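Local coordinates for DNA-binding protein HU (Anabaena sp., PDB 1P71) that binds and bends DNA as a homodimeric histone-like protein, wrapping it to stabilise it against denaturation, and is essential for heterocyst differentiation, at residues E5-V10 / K19-V24. Sequence-based numbering, arbitrary orientation.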
loop_
_atom_site.group_PDB
_atom_site.type_symbol
_atom_site.label_atom_id
_atom_site.label_comp_id
_atom_site.label_asym_id
_atom_site.label_seq_id
_atom_site.Cartn_x
_atom_site.Cartn_y
_atom_site.Cartn_z
ATOM N N GLU C 5 -16.601 1.361 5.185
ATOM C CA GLU C 5 -16.627 2.824 5.090
ATOM C C GLU C 5 -16.053 3.365 3.777
ATOM O O GLU C 5 -16.552 4.361 3.240
ATOM C CB GLU C 5 -15.872 3.436 6.268
ATOM C CG GLU C 5 -16.762 3.714 7.461
ATOM C CD GLU C 5 -16.079 3.459 8.791
ATOM O OE1 GLU C 5 -16.789 3.447 9.819
ATOM O OE2 GLU C 5 -14.845 3.282 8.822
ATOM N N LEU C 6 -14.999 2.702 3.288
ATOM C CA LEU C 6 -14.379 3.008 2.002
ATOM C C LEU C 6 -15.334 2.726 0.856
ATOM O O LEU C 6 -15.476 3.548 -0.036
ATOM C CB LEU C 6 -13.062 2.216 1.811
ATOM C CG LEU C 6 -12.310 2.377 0.476
ATOM C CD1 LEU C 6 -11.877 3.817 0.247
ATOM C CD2 LEU C 6 -11.101 1.453 0.374
ATOM N N VAL C 7 -15.987 1.567 0.891
ATOM C CA VAL C 7 -17.016 1.234 -0.091
ATOM C C VAL C 7 -18.094 2.330 -0.146
ATOM O O VAL C 7 -18.427 2.820 -1.230
ATOM C CB VAL C 7 -17.631 -0.150 0.183
ATOM C CG1 VAL C 7 -18.833 -0.399 -0.717
ATOM C CG2 VAL C 7 -16.599 -1.240 -0.039
ATOM N N ASP C 8 -18.585 2.729 1.031
ATOM C CA ASP C 8 -19.569 3.806 1.188
ATOM C C ASP C 8 -19.177 5.065 0.431
ATOM O O ASP C 8 -19.951 5.589 -0.365
ATOM C CB ASP C 8 -19.713 4.172 2.666
ATOM C CG ASP C 8 -20.561 3.189 3.439
ATOM O OD1 ASP C 8 -21.145 2.259 2.828
ATOM O OD2 ASP C 8 -20.698 3.274 4.681
ATOM N N ALA C 9 -17.965 5.537 0.700
ATOM C CA ALA C 9 -17.410 6.730 0.066
ATOM C C ALA C 9 -17.218 6.545 -1.438
ATOM O O ALA C 9 -17.475 7.473 -2.221
ATOM C CB ALA C 9 -16.076 7.105 0.732
ATOM N N VAL C 10 -16.778 5.341 -1.828
ATOM C CA VAL C 10 -16.520 5.022 -3.234
ATOM C C VAL C 10 -17.822 4.951 -4.038
ATOM O O VAL C 10 -17.967 5.604 -5.084
ATOM C CB VAL C 10 -15.730 3.705 -3.370
ATOM C CG1 VAL C 10 -15.639 3.279 -4.819
ATOM C CG2 VAL C 10 -14.334 3.870 -2.782
ATOM N N LYS C 19 -22.806 -2.593 -3.065
ATOM C CA LYS C 19 -22.367 -3.938 -3.463
ATOM C C LYS C 19 -21.195 -3.884 -4.506
ATOM O O LYS C 19 -20.150 -4.578 -4.370
ATOM C CB LYS C 19 -23.564 -4.767 -4.001
ATOM N N GLN C 20 -21.371 -3.050 -5.534
ATOM C CA GLN C 20 -20.477 -3.018 -6.694
ATOM C C GLN C 20 -19.161 -2.417 -6.320
ATOM O O GLN C 20 -18.103 -2.876 -6.777
ATOM C CB GLN C 20 -21.074 -2.193 -7.834
ATOM C CG GLN C 20 -22.167 -2.921 -8.648
ATOM C CD GLN C 20 -22.785 -1.949 -9.644
ATOM O OE1 GLN C 20 -23.573 -2.575 -10.613
ATOM N NE2 GLN C 20 -22.476 -0.413 -9.407
ATOM N N ALA C 21 -19.203 -1.358 -5.500
ATOM C CA ALA C 21 -17.963 -0.788 -5.015
ATOM C C ALA C 21 -17.273 -1.884 -4.231
ATOM O O ALA C 21 -16.066 -2.154 -4.444
ATOM C CB ALA C 21 -18.210 0.389 -4.120
ATOM N N ASP C 22 -18.031 -2.570 -3.371
ATOM C CA ASP C 22 -17.449 -3.695 -2.617
ATOM C C ASP C 22 -16.939 -4.814 -3.534
ATOM O O ASP C 22 -15.848 -5.340 -3.322
ATOM C CB ASP C 22 -18.444 -4.260 -1.601
ATOM C CG ASP C 22 -17.937 -5.527 -0.943
ATOM O OD1 ASP C 22 -18.476 -6.621 -1.239
ATOM O OD2 ASP C 22 -16.976 -5.525 -0.144
ATOM N N ALA C 23 -17.735 -5.168 -4.541
ATOM C CA ALA C 23 -17.363 -6.185 -5.518
ATOM C C ALA C 23 -16.056 -5.825 -6.233
ATOM O O ALA C 23 -15.098 -6.614 -6.251
ATOM C CB ALA C 23 -18.502 -6.388 -6.526
ATOM N N VAL C 24 -16.012 -4.621 -6.803
ATOM C CA VAL C 24 -14.840 -4.183 -7.555
ATOM C C VAL C 24 -13.625 -3.976 -6.628
ATOM O O VAL C 24 -12.500 -4.351 -6.967
ATOM C CB VAL C 24 -15.149 -2.903 -8.389
ATOM C CG1 VAL C 24 -13.885 -2.374 -9.080
ATOM C CG2 VAL C 24 -16.250 -3.168 -9.409
#
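Val7 turns both methyls to the facing helix, CG1 to Ala21 and Asp22, CG2 to Asp22. CG1, anti to the backbone N (chi1 172°), lies 3.5 Å from Ala21 CB and equally near the backbone N of Asp22, while CG2 rests 3.7 Å from Asp22 CA. A branched residue suits this place because one methyl can reach Ala21 while the other lies against Asp22. Of the Asp22 side chain, CB makes the contact, 3.9 Å from Val7 CG2, an aliphatic foot that allows an exposed carboxylate at the margin. An alanine here, lacking both methyls, would probably leave a gap beside Ala21 and the Asp22 backbone less covered. One turn on, Val10 brings CG1 to 3.9 Å from Ala21 CB, and it also packs on Val24 of the second subunit. Ala21 suits its place: its lone methyl lets the CA atoms of Val7 and Ala21 approach to 5.4 Å, and the axes of segments 5-10 and 19-24 come within 8.5 Å. No hydrogen bond joins the segments, so apolar packing carries this small interface. The segment axes run 117° apart; their parent helices, 3-14 and 18-37, are the loop-joined N-terminal pair characteristic of the HU/IHF fold, whose helices build the body of the dimer.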